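Local coordinates for putative esterase (Bacteroides intestinalis DSM 17393, PDB 5VOL), which acts as a carbohydrate esterase family 1 ferulic acid esterase, probably releasing feruloyl groups from arabinoxylan, at residues F111-F116 against D154-V159; Y119-Y124 against Q131-A136; S212-V217 against L265-R270. One frame throughout, in Å; residues are numbered along the deposited sequence.

Interaction 1: residues F111-F116 against D154-V159; sequences FFYTEF and DMFCAV
The hydroxyl of Tyr-113 meets the ring of Phe-156 edge-on: OH lies in the plane of that ring, 3.2 Å from Phe-156 CE2 and 3.5 Å from Phe-156 CZ. The two side chains arrive from opposite directions, and each ring carbon CG stands beside its own backbone N, anti to the carbonyl carbon (chi1 -73° in Tyr-113, -55° in Phe-156). This edge contact is the tight part. The tyrosine oxygen is buried here with no hydrogen-bond partner in the model. Phe-112 backs the pair: its CD1 sits 3.5 Å above the plane of the Tyr-113 ring, over the centre, while its CE1 comes within 4.4 Å of Phe-156 CZ. The looser flank belongs to Met-155, whose CE brushes the edge of the phenol at 4.3 Å from Tyr-113 CD1. Both Tyr-113 and Met-155 are partly exposed, and a bound isopropanol, probably from the crystallisation liquor, lies about 5 Å from the tyrosine side chain. Replacing Tyr-113 by an alanine removes the phenol, which is likely to leave Phe-156 without its edge partner and Phe-112 CD1 without the face it lies on. Helix 108-123 is thus joined to the turn entering strand 158-162, with His-152 stacked on Tyr-113, Tyr-148 meeting the rings of Phe-112 and Tyr-113, and Phe-156 resting on Arg-133 and Ile-135 of strand 133-138.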
loop_
_atom_site.group_PDB
_atom_site.type_symbol
_atom_site.label_atom_id
_atom_site.label_comp_id
_atom_site.label_asym_id
_atom_site.label_seq_id
_atom_site.Cartn_x
_atom_site.Cartn_y
_atom_site.Cartn_z
ATOM N N PHE C 111 6.521 0.610 -38.975
ATOM C CA PHE C 111 7.032 -0.715 -38.631
ATOM C C PHE C 111 6.148 -1.358 -37.548
ATOM O O PHE C 111 5.797 -2.536 -37.626
ATOM C CB PHE C 111 8.482 -0.637 -38.142
ATOM C CG PHE C 111 8.850 -1.719 -37.148
ATOM C CD1 PHE C 111 9.015 -3.030 -37.559
ATOM C CD2 PHE C 111 9.017 -1.416 -35.804
ATOM C CE1 PHE C 111 9.346 -4.020 -36.655
ATOM C CE2 PHE C 111 9.365 -2.388 -34.895
ATOM C CZ PHE C 111 9.518 -3.698 -35.309
ATOM N N PHE C 112 5.809 -0.572 -36.532
ATOM C CA PHE C 112 5.045 -1.095 -35.391
ATOM C C PHE C 112 3.691 -1.652 -35.844
ATOM O O PHE C 112 3.340 -2.793 -35.544
ATOM C CB PHE C 112 4.841 -0.005 -34.336
ATOM C CG PHE C 112 4.148 -0.499 -33.094
ATOM C CD1 PHE C 112 2.763 -0.511 -33.020
ATOM C CD2 PHE C 112 4.884 -0.977 -32.021
ATOM C CE1 PHE C 112 2.108 -0.979 -31.869
ATOM C CE2 PHE C 112 4.249 -1.453 -30.868
ATOM C CZ PHE C 112 2.859 -1.455 -30.796
ATOM N N TYR C 113 2.944 -0.847 -36.585
ATOM C CA TYR C 113 1.575 -1.200 -36.976
ATOM C C TYR C 113 1.416 -2.095 -38.198
ATOM O O TYR C 113 0.403 -2.798 -38.298
ATOM C CB TYR C 113 0.763 0.070 -37.206
ATOM C CG TYR C 113 0.468 0.717 -35.895
ATOM C CD1 TYR C 113 -0.516 0.197 -35.053
ATOM C CD2 TYR C 113 1.207 1.800 -35.460
ATOM C CE1 TYR C 113 -0.769 0.767 -33.815
ATOM C CE2 TYR C 113 0.963 2.374 -34.228
ATOM C CZ TYR C 113 -0.026 1.853 -33.413
ATOM O OH TYR C 113 -0.259 2.431 -32.191
ATOM N N THR C 114 2.375 -2.085 -39.128
ATOM C CA THR C 114 2.170 -2.885 -40.342
ATOM C C THR C 114 3.032 -4.130 -40.347
ATOM O O THR C 114 2.780 -5.044 -41.125
ATOM C CB THR C 114 2.459 -2.088 -41.642
ATOM O OG1 THR C 114 3.858 -1.810 -41.727
ATOM C CG2 THR C 114 1.677 -0.771 -41.666
ATOM N N GLU C 115 4.053 -4.174 -39.493
ATOM C CA GLU C 115 4.944 -5.338 -39.440
ATOM C C GLU C 115 4.983 -6.003 -38.052
ATOM O O GLU C 115 4.763 -7.213 -37.917
ATOM C CB GLU C 115 6.366 -4.947 -39.845
ATOM C CG GLU C 115 6.539 -4.528 -41.307
ATOM C CD GLU C 115 7.988 -4.195 -41.640
ATOM O OE1 GLU C 115 8.634 -3.462 -40.858
ATOM O OE2 GLU C 115 8.489 -4.677 -42.679
ATOM N N PHE C 116 5.289 -5.217 -37.023
ATOM C CA PHE C 116 5.510 -5.789 -35.690
ATOM C C PHE C 116 4.225 -6.349 -35.095
ATOM O O PHE C 116 4.175 -7.516 -34.730
ATOM C CB PHE C 116 6.116 -4.749 -34.745
ATOM C CG PHE C 116 6.547 -5.317 -33.413
ATOM C CD1 PHE C 116 7.582 -6.226 -33.339
ATOM C CD2 PHE C 116 5.912 -4.933 -32.237
ATOM C CE1 PHE C 116 7.995 -6.746 -32.113
ATOM C CE2 PHE C 116 6.313 -5.449 -31.000
ATOM C CZ PHE C 116 7.352 -6.359 -30.938
ATOM N N ASP C 154 -8.706 3.332 -32.033
ATOM C CA ASP C 154 -9.410 2.142 -32.513
ATOM C C ASP C 154 -8.591 0.875 -32.278
ATOM O O ASP C 154 -9.065 -0.234 -32.519
ATOM C CB ASP C 154 -9.782 2.271 -34.004
ATOM C CG ASP C 154 -8.565 2.423 -34.919
ATOM O OD1 ASP C 154 -7.512 2.936 -34.480
ATOM O OD2 ASP C 154 -8.674 2.041 -36.106
ATOM N N MET C 155 -7.361 1.033 -31.793
ATOM C CA MET C 155 -6.498 -0.124 -31.559
ATOM C C MET C 155 -6.328 -0.463 -30.070
ATOM O O MET C 155 -6.016 -1.593 -29.734
ATOM C CB MET C 155 -5.122 0.108 -32.186
ATOM C CG MET C 155 -5.129 0.251 -33.729
ATOM S SD MET C 155 -5.523 -1.306 -34.536
ATOM C CE MET C 155 -4.026 -2.258 -34.299
ATOM N N PHE C 156 -6.507 0.515 -29.188
ATOM C CA PHE C 156 -6.221 0.307 -27.762
ATOM C C PHE C 156 -7.386 0.651 -26.840
ATOM O O PHE C 156 -8.027 1.690 -27.000
ATOM C CB PHE C 156 -5.004 1.136 -27.346
ATOM C CG PHE C 156 -3.787 0.863 -28.174
ATOM C CD1 PHE C 156 -3.000 -0.251 -27.919
ATOM C CD2 PHE C 156 -3.437 1.711 -29.216
ATOM C CE1 PHE C 156 -1.877 -0.518 -28.686
ATOM C CE2 PHE C 156 -2.308 1.451 -29.992
ATOM C CZ PHE C 156 -1.527 0.337 -29.725
ATOM N N CYS C 157 -7.635 -0.210 -25.854
ATOM C CA CYS C 157 -8.683 0.057 -24.869
ATOM C C CYS C 157 -8.157 0.843 -23.673
ATOM O O CYS C 157 -8.934 1.499 -22.963
ATOM C CB CYS C 157 -9.324 -1.257 -24.385
ATOM S SG CYS C 157 -8.228 -2.362 -23.468
ATOM N N ALA C 158 -6.841 0.787 -23.450
ATOM C CA ALA C 158 -6.250 1.371 -22.249
ATOM C C ALA C 158 -4.795 1.804 -22.447
ATOM O O ALA C 158 -4.033 1.114 -23.113
ATOM C CB ALA C 158 -6.336 0.372 -21.094
ATOM N N VAL C 159 -4.429 2.920 -21.820
ATOM C CA VAL C 159 -3.061 3.437 -21.816
ATOM C C VAL C 159 -2.589 3.684 -20.379
ATOM O O VAL C 159 -3.269 4.357 -19.611
ATOM C CB VAL C 159 -2.944 4.759 -22.610
ATOM C CG1 VAL C 159 -1.516 5.325 -22.519
ATOM C CG2 VAL C 159 -3.352 4.553 -24.078
#

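Interaction 2: residues Y119-Y124 against Q131-A136; sequences YIEKKY and QHRAIA
In Glu-121, which pairs with Arg-133, CG stands beside the backbone N (chi1 -68°) and the chain then runs extended, carrying the carboxylate straight off the helix. Arg-133 leaves its strand extended as far as CD, then bends at chi3 (-59°), which turns the NE side of its guanidinium to the acid. The two side chains cross at about a right angle, yet their flat ends lie nearly coplanar, with planes 3° apart. The result is a side-on bidentate salt bridge: Arg-133 NE donates to Glu-121 OE2 at 2.8 Å, and Arg-133 NH2 to Glu-121 OE1, also at 2.8 Å. Both bonds are almost straight and lie in the guanidinium plane, and each oxygen uses its syn lone pair, so neither group can rotate without breaking the pair. Because both residues are buried, each charge is probably neutralised by the other. Further bonds fix the groups in place: Tyr-48 OH binds Glu-121 OE2, and Arg-133 NH1 binds Met-155 O. On another side of the helix, Lys-123 NZ donates to Tyr-119 OH at 3.2 Å. The salt bridge pins the last turn of helix 108-123 to the start of strand 133-138, running over strand 46-50, where both partners touch Val-46. Strands 83-87 and 133-138 are parallel, with 46-50 between them in the sheet, and the helix linking them forms a beta-alpha-beta crossover, as expected in the alpha/beta-hydrolase fold.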
loop_
_atom_site.group_PDB
_atom_site.type_symbol
_atom_site.label_atom_id
_atom_site.label_comp_id
_atom_site.label_asym_id
_atom_site.label_seq_id
_atom_site.Cartn_x
_atom_site.Cartn_y
_atom_site.Cartn_z
ATOM N N TYR C 119 2.739 -9.529 -36.786
ATOM C CA TYR C 119 3.616 -10.677 -36.581
ATOM C C TYR C 119 3.519 -11.217 -35.151
ATOM O O TYR C 119 3.443 -12.427 -34.940
ATOM C CB TYR C 119 5.061 -10.291 -36.898
ATOM C CG TYR C 119 6.129 -11.190 -36.296
ATOM C CD1 TYR C 119 6.689 -10.886 -35.076
ATOM C CD2 TYR C 119 6.602 -12.313 -36.971
ATOM C CE1 TYR C 119 7.672 -11.671 -34.518
ATOM C CE2 TYR C 119 7.610 -13.117 -36.412
ATOM C CZ TYR C 119 8.128 -12.777 -35.178
ATOM O OH TYR C 119 9.121 -13.524 -34.567
ATOM N N ILE C 120 3.551 -10.313 -34.175
ATOM C CA ILE C 120 3.489 -10.693 -32.771
ATOM C C ILE C 120 2.156 -11.359 -32.445
ATOM O O ILE C 120 2.109 -12.419 -31.808
ATOM C CB ILE C 120 3.680 -9.458 -31.840
ATOM C CG1 ILE C 120 5.129 -8.991 -31.842
ATOM C CG2 ILE C 120 3.239 -9.765 -30.405
ATOM C CD1 ILE C 120 6.117 -10.010 -31.321
ATOM N N GLU C 121 1.072 -10.737 -32.888
ATOM C CA GLU C 121 -0.252 -11.159 -32.450
ATOM C C GLU C 121 -0.681 -12.464 -33.094
ATOM O O GLU C 121 -1.518 -13.174 -32.546
ATOM C CB GLU C 121 -1.268 -10.055 -32.705
ATOM C CG GLU C 121 -0.993 -8.879 -31.788
ATOM C CD GLU C 121 -2.060 -7.825 -31.819
ATOM O OE1 GLU C 121 -3.093 -8.014 -32.502
ATOM O OE2 GLU C 121 -1.863 -6.798 -31.142
ATOM N N LYS C 122 -0.075 -12.796 -34.234
ATOM C CA LYS C 122 -0.246 -14.110 -34.837
ATOM C C LYS C 122 0.647 -15.154 -34.166
ATOM O O LYS C 122 0.193 -16.230 -33.799
ATOM C CB LYS C 122 0.057 -14.051 -36.341
ATOM C CG LYS C 122 0.130 -15.413 -37.014
ATOM C CD LYS C 122 0.353 -15.263 -38.527
ATOM C CE LYS C 122 0.552 -16.613 -39.205
ATOM N NZ LYS C 122 0.799 -16.476 -40.680
ATOM N N LYS C 123 1.918 -14.828 -33.984
ATOM C CA LYS C 123 2.866 -15.800 -33.458
ATOM C C LYS C 123 2.562 -16.190 -32.016
ATOM O O LYS C 123 2.748 -17.341 -31.626
ATOM C CB LYS C 123 4.288 -15.253 -33.549
ATOM C CG LYS C 123 5.340 -16.171 -32.966
ATOM C CD LYS C 123 6.703 -15.845 -33.559
ATOM C CE LYS C 123 7.746 -16.878 -33.160
ATOM N NZ LYS C 123 9.005 -16.673 -33.908
ATOM N N TYR C 124 2.109 -15.229 -31.220
ATOM C CA TYR C 124 1.927 -15.486 -29.787
ATOM C C TYR C 124 0.452 -15.521 -29.401
ATOM O O TYR C 124 0.097 -15.308 -28.236
ATOM C CB TYR C 124 2.713 -14.446 -28.966
ATOM C CG TYR C 124 4.193 -14.512 -29.258
ATOM C CD1 TYR C 124 4.950 -15.601 -28.837
ATOM C CD2 TYR C 124 4.829 -13.518 -29.995
ATOM C CE1 TYR C 124 6.289 -15.694 -29.123
ATOM C CE2 TYR C 124 6.179 -13.605 -30.292
ATOM C CZ TYR C 124 6.906 -14.693 -29.848
ATOM O OH TYR C 124 8.257 -14.791 -30.116
ATOM N N GLN C 131 -10.465 -4.563 -27.658
ATOM C CA GLN C 131 -10.931 -4.850 -26.314
ATOM C C GLN C 131 -9.917 -5.656 -25.510
ATOM O O GLN C 131 -10.008 -5.727 -24.282
ATOM C CB GLN C 131 -12.265 -5.607 -26.385
ATOM C CG GLN C 131 -13.467 -4.769 -26.873
ATOM C CD GLN C 131 -13.402 -4.332 -28.352
ATOM O OE1 GLN C 131 -12.978 -5.088 -29.240
ATOM N NE2 GLN C 131 -13.845 -3.099 -28.613
ATOM N N HIS C 132 -8.958 -6.269 -26.197
ATOM C CA HIS C 132 -7.912 -7.041 -25.534
ATOM C C HIS C 132 -6.496 -6.586 -25.915
ATOM O O HIS C 132 -5.552 -7.386 -25.962
ATOM C CB HIS C 132 -8.098 -8.521 -25.843
ATOM C CG HIS C 132 -9.422 -9.052 -25.387
ATOM N ND1 HIS C 132 -10.536 -9.069 -26.198
ATOM C CD2 HIS C 132 -9.823 -9.541 -24.187
ATOM C CE1 HIS C 132 -11.563 -9.561 -25.524
ATOM N NE2 HIS C 132 -11.155 -9.859 -24.303
ATOM N N ARG C 133 -6.351 -5.294 -26.169
ATOM C CA ARG C 133 -5.046 -4.745 -26.515
ATOM C C ARG C 133 -4.793 -3.475 -25.734
ATOM O O ARG C 133 -5.581 -2.538 -25.807
ATOM C CB ARG C 133 -4.942 -4.464 -28.027
ATOM C CG ARG C 133 -3.549 -3.941 -28.452
ATOM C CD ARG C 133 -3.442 -3.625 -29.971
ATOM N NE ARG C 133 -3.722 -4.780 -30.827
ATOM C CZ ARG C 133 -4.831 -4.930 -31.552
ATOM N NH1 ARG C 133 -5.778 -4.000 -31.527
ATOM N NH2 ARG C 133 -4.987 -6.009 -32.313
ATOM N N ALA C 134 -3.689 -3.439 -24.987
ATOM C CA ALA C 134 -3.381 -2.269 -24.173
ATOM C C ALA C 134 -1.941 -1.830 -24.417
ATOM O O ALA C 134 -1.148 -2.571 -24.987
ATOM C CB ALA C 134 -3.625 -2.569 -22.667
ATOM N N ILE C 135 -1.599 -0.626 -23.983
ATOM C CA ILE C 135 -0.238 -0.153 -24.162
ATOM C C ILE C 135 0.202 0.715 -22.984
ATOM O O ILE C 135 -0.595 1.452 -22.399
ATOM C CB ILE C 135 -0.100 0.616 -25.519
ATOM C CG1 ILE C 135 1.354 0.945 -25.838
ATOM C CG2 ILE C 135 -0.972 1.863 -25.555
ATOM C CD1 ILE C 135 1.528 1.386 -27.317
ATOM N N ALA C 136 1.468 0.582 -22.613
ATOM C CA ALA C 136 2.044 1.321 -21.490
ATOM C C ALA C 136 3.524 1.512 -21.764
ATOM O O ALA C 136 4.093 0.799 -22.587
ATOM C CB ALA C 136 1.835 0.560 -20.179
#

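Interaction 3: residues S212-V217 against L265-R270; sequences SVAWFV and LPFVTR
Phe-267 presents one face of its ring to Phe-216, whose CB lies over that face, 4.0 Å from the Phe-267 ring centroid, in a CH-pi contact. Beyond CB the Phe-216 ring turns an edge to the same face in an edge-to-face (T-shaped) pair: the planes meet at 66° and the centroids are 5.3 Å apart. CD2 makes the closest approach of this edge, 3.8 Å from Phe-267 CD1. The side chains slide past each other in opposite directions, and the Phe-267 ring leaves the helix with CG anti to the backbone N (chi1 166°), aimed at the sheet. Ala-214 adds a small apolar contact, its CB 3.9 Å from Phe-267 CZ. Between these strand residues Trp-215 points away, so that mainly its backbone faces the helix. Strand 214-217 and helix 265-270 run nearly antiparallel, at 170°, their axes 10.1 Å apart at closest approach; helix 254-271 here covers the central sheet of the alpha/beta-hydrolase fold. Tyr-160 of strand 158-162 touches Phe-267 and stacks on Phe-216. The Phe-216 side chain also lies about 4 Å from that of Gln-244, a calcium-binding residue, though it holds no calcium in this chain. No hydrogen bond crosses between the two segments. Ring and methyl packing therefore holds them together, an adhesion that depends on shape and on the exclusion of water rather than on charge.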
loop_
_atom_site.group_PDB
_atom_site.type_symbol
_atom_site.label_atom_id
_atom_site.label_comp_id
_atom_site.label_asym_id
_atom_site.label_seq_id
_atom_site.Cartn_x
_atom_site.Cartn_y
_atom_site.Cartn_z
ATOM N N SER C 212 -13.046 7.007 -25.416
ATOM C CA SER C 212 -13.234 5.573 -25.654
ATOM C C SER C 212 -12.043 4.767 -25.141
ATOM O O SER C 212 -12.022 3.534 -25.213
ATOM C CB SER C 212 -13.450 5.283 -27.145
ATOM O OG SER C 212 -12.263 5.571 -27.859
ATOM N N VAL C 213 -11.049 5.472 -24.621
ATOM C CA VAL C 213 -9.854 4.840 -24.084
ATOM C C VAL C 213 -9.760 5.104 -22.576
ATOM O O VAL C 213 -10.092 6.188 -22.112
ATOM C CB VAL C 213 -8.580 5.362 -24.822
ATOM C CG1 VAL C 213 -7.317 4.726 -24.261
ATOM C CG2 VAL C 213 -8.693 5.080 -26.340
ATOM N N ALA C 214 -9.322 4.105 -21.816
ATOM C CA ALA C 214 -9.073 4.291 -20.391
ATOM C C ALA C 214 -7.642 4.778 -20.196
ATOM O O ALA C 214 -6.727 4.171 -20.739
ATOM C CB ALA C 214 -9.299 2.986 -19.624
ATOM N N TRP C 215 -7.463 5.846 -19.423
ATOM C CA TRP C 215 -6.145 6.466 -19.229
ATOM C C TRP C 215 -5.678 6.451 -17.775
ATOM O O TRP C 215 -6.452 6.731 -16.865
ATOM C CB TRP C 215 -6.163 7.918 -19.719
ATOM C CG TRP C 215 -6.707 8.102 -21.107
ATOM C CD1 TRP C 215 -8.015 8.257 -21.454
ATOM C CD2 TRP C 215 -5.953 8.189 -22.331
ATOM N NE1 TRP C 215 -8.128 8.432 -22.811
ATOM C CE2 TRP C 215 -6.879 8.388 -23.376
ATOM C CE3 TRP C 215 -4.592 8.117 -22.638
ATOM C CZ2 TRP C 215 -6.490 8.507 -24.719
ATOM C CZ3 TRP C 215 -4.200 8.242 -23.980
ATOM C CH2 TRP C 215 -5.152 8.426 -24.999
ATOM N N PHE C 216 -4.404 6.144 -17.564
ATOM C CA PHE C 216 -3.805 6.158 -16.227
ATOM C C PHE C 216 -2.440 6.843 -16.337
ATOM O O PHE C 216 -1.581 6.390 -17.088
ATOM C CB PHE C 216 -3.671 4.725 -15.688
ATOM C CG PHE C 216 -3.581 4.621 -14.180
ATOM C CD1 PHE C 216 -2.515 5.181 -13.481
ATOM C CD2 PHE C 216 -4.558 3.926 -13.465
ATOM C CE1 PHE C 216 -2.422 5.065 -12.096
ATOM C CE2 PHE C 216 -4.477 3.801 -12.081
ATOM C CZ PHE C 216 -3.410 4.380 -11.384
ATOM N N VAL C 217 -2.257 7.943 -15.615
ATOM C CA VAL C 217 -1.000 8.690 -15.623
ATOM C C VAL C 217 -0.329 8.628 -14.249
ATOM O O VAL C 217 -0.934 8.981 -13.229
ATOM C CB VAL C 217 -1.242 10.145 -16.040
ATOM C CG1 VAL C 217 0.045 10.963 -15.936
ATOM C CG2 VAL C 217 -1.817 10.172 -17.470
ATOM N N LEU C 265 -0.662 -3.572 -14.343
ATOM C CA LEU C 265 -1.157 -4.869 -14.782
ATOM C C LEU C 265 -2.595 -5.155 -14.312
ATOM O O LEU C 265 -3.430 -5.620 -15.111
ATOM C CB LEU C 265 -0.196 -5.964 -14.331
ATOM C CG LEU C 265 1.175 -5.826 -15.028
ATOM C CD1 LEU C 265 2.169 -6.823 -14.448
ATOM C CD2 LEU C 265 1.029 -6.008 -16.561
ATOM N N PRO C 266 -2.913 -4.852 -13.041
ATOM C CA PRO C 266 -4.334 -5.000 -12.664
ATOM C C PRO C 266 -5.256 -4.023 -13.391
ATOM O O PRO C 266 -6.405 -4.360 -13.675
ATOM C CB PRO C 266 -4.338 -4.722 -11.141
ATOM C CG PRO C 266 -2.950 -5.128 -10.686
ATOM C CD PRO C 266 -2.033 -4.699 -11.866
ATOM N N PHE C 267 -4.757 -2.824 -13.680
ATOM C CA PHE C 267 -5.525 -1.807 -14.390
ATOM C C PHE C 267 -5.956 -2.272 -15.780
ATOM O O PHE C 267 -7.142 -2.243 -16.094
ATOM C CB PHE C 267 -4.716 -0.511 -14.495
ATOM C CG PHE C 267 -5.262 0.480 -15.494
ATOM C CD1 PHE C 267 -6.449 1.169 -15.247
ATOM C CD2 PHE C 267 -4.561 0.758 -16.659
ATOM C CE1 PHE C 267 -6.946 2.092 -16.161
ATOM C CE2 PHE C 267 -5.050 1.688 -17.587
ATOM C CZ PHE C 267 -6.242 2.355 -17.333
ATOM N N VAL C 268 -5.013 -2.698 -16.623
ATOM C CA VAL C 268 -5.412 -3.136 -17.967
ATOM C C VAL C 268 -6.281 -4.395 -17.883
ATOM O O VAL C 268 -7.196 -4.588 -18.689
ATOM C CB VAL C 268 -4.191 -3.379 -18.899
ATOM C CG1 VAL C 268 -3.379 -2.102 -19.020
ATOM C CG2 VAL C 268 -3.318 -4.494 -18.381
ATOM N N THR C 269 -6.016 -5.244 -16.893
ATOM C CA THR C 269 -6.830 -6.442 -16.710
ATOM C C THR C 269 -8.292 -6.063 -16.485
ATOM O O THR C 269 -9.193 -6.686 -17.041
ATOM C CB THR C 269 -6.316 -7.292 -15.547
ATOM O OG1 THR C 269 -5.070 -7.879 -15.925
ATOM C CG2 THR C 269 -7.309 -8.420 -15.185
ATOM N N ARG C 270 -8.521 -5.024 -15.692
ATOM C CA ARG C 270 -9.868 -4.501 -15.489
ATOM C C ARG C 270 -10.505 -4.042 -16.798
ATOM O O ARG C 270 -11.659 -4.369 -17.079
ATOM C CB ARG C 270 -9.851 -3.342 -14.489
ATOM C CG ARG C 270 -9.779 -3.804 -13.045
ATOM C CD ARG C 270 -10.034 -2.681 -12.072
ATOM N NE ARG C 270 -9.047 -1.603 -12.107
ATOM C CZ ARG C 270 -7.924 -1.600 -11.398
ATOM N NH1 ARG C 270 -7.614 -2.634 -10.622
ATOM N NH2 ARG C 270 -7.102 -0.568 -11.475
#

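Overall arrangement
Strands 133-138, 158-162 and 214-218 are consecutive neighbours in one sheet, and through them the three contacts meet. Interactions 1 and 2 share helix 108-123, with centres about 8 Å apart; Cys-157 N lies 3.1 Å from Arg-133 O, a probable hydrogen bond. Interaction 3 is centred about 15 Å from each of the others. It joins interaction 1 through Val-159 N, 2.8 Å from Ala-214 O, and interaction 2 by packing of Ala-134 CB on Val-268 CG1. Interactions 1 and 2 lie away from the calcium sites, whereas the Phe-216 side chain is about 8 Å from a bound calcium ion. Strand 133-138 leads into a GxSxG sequence, probably the nucleophile elbow.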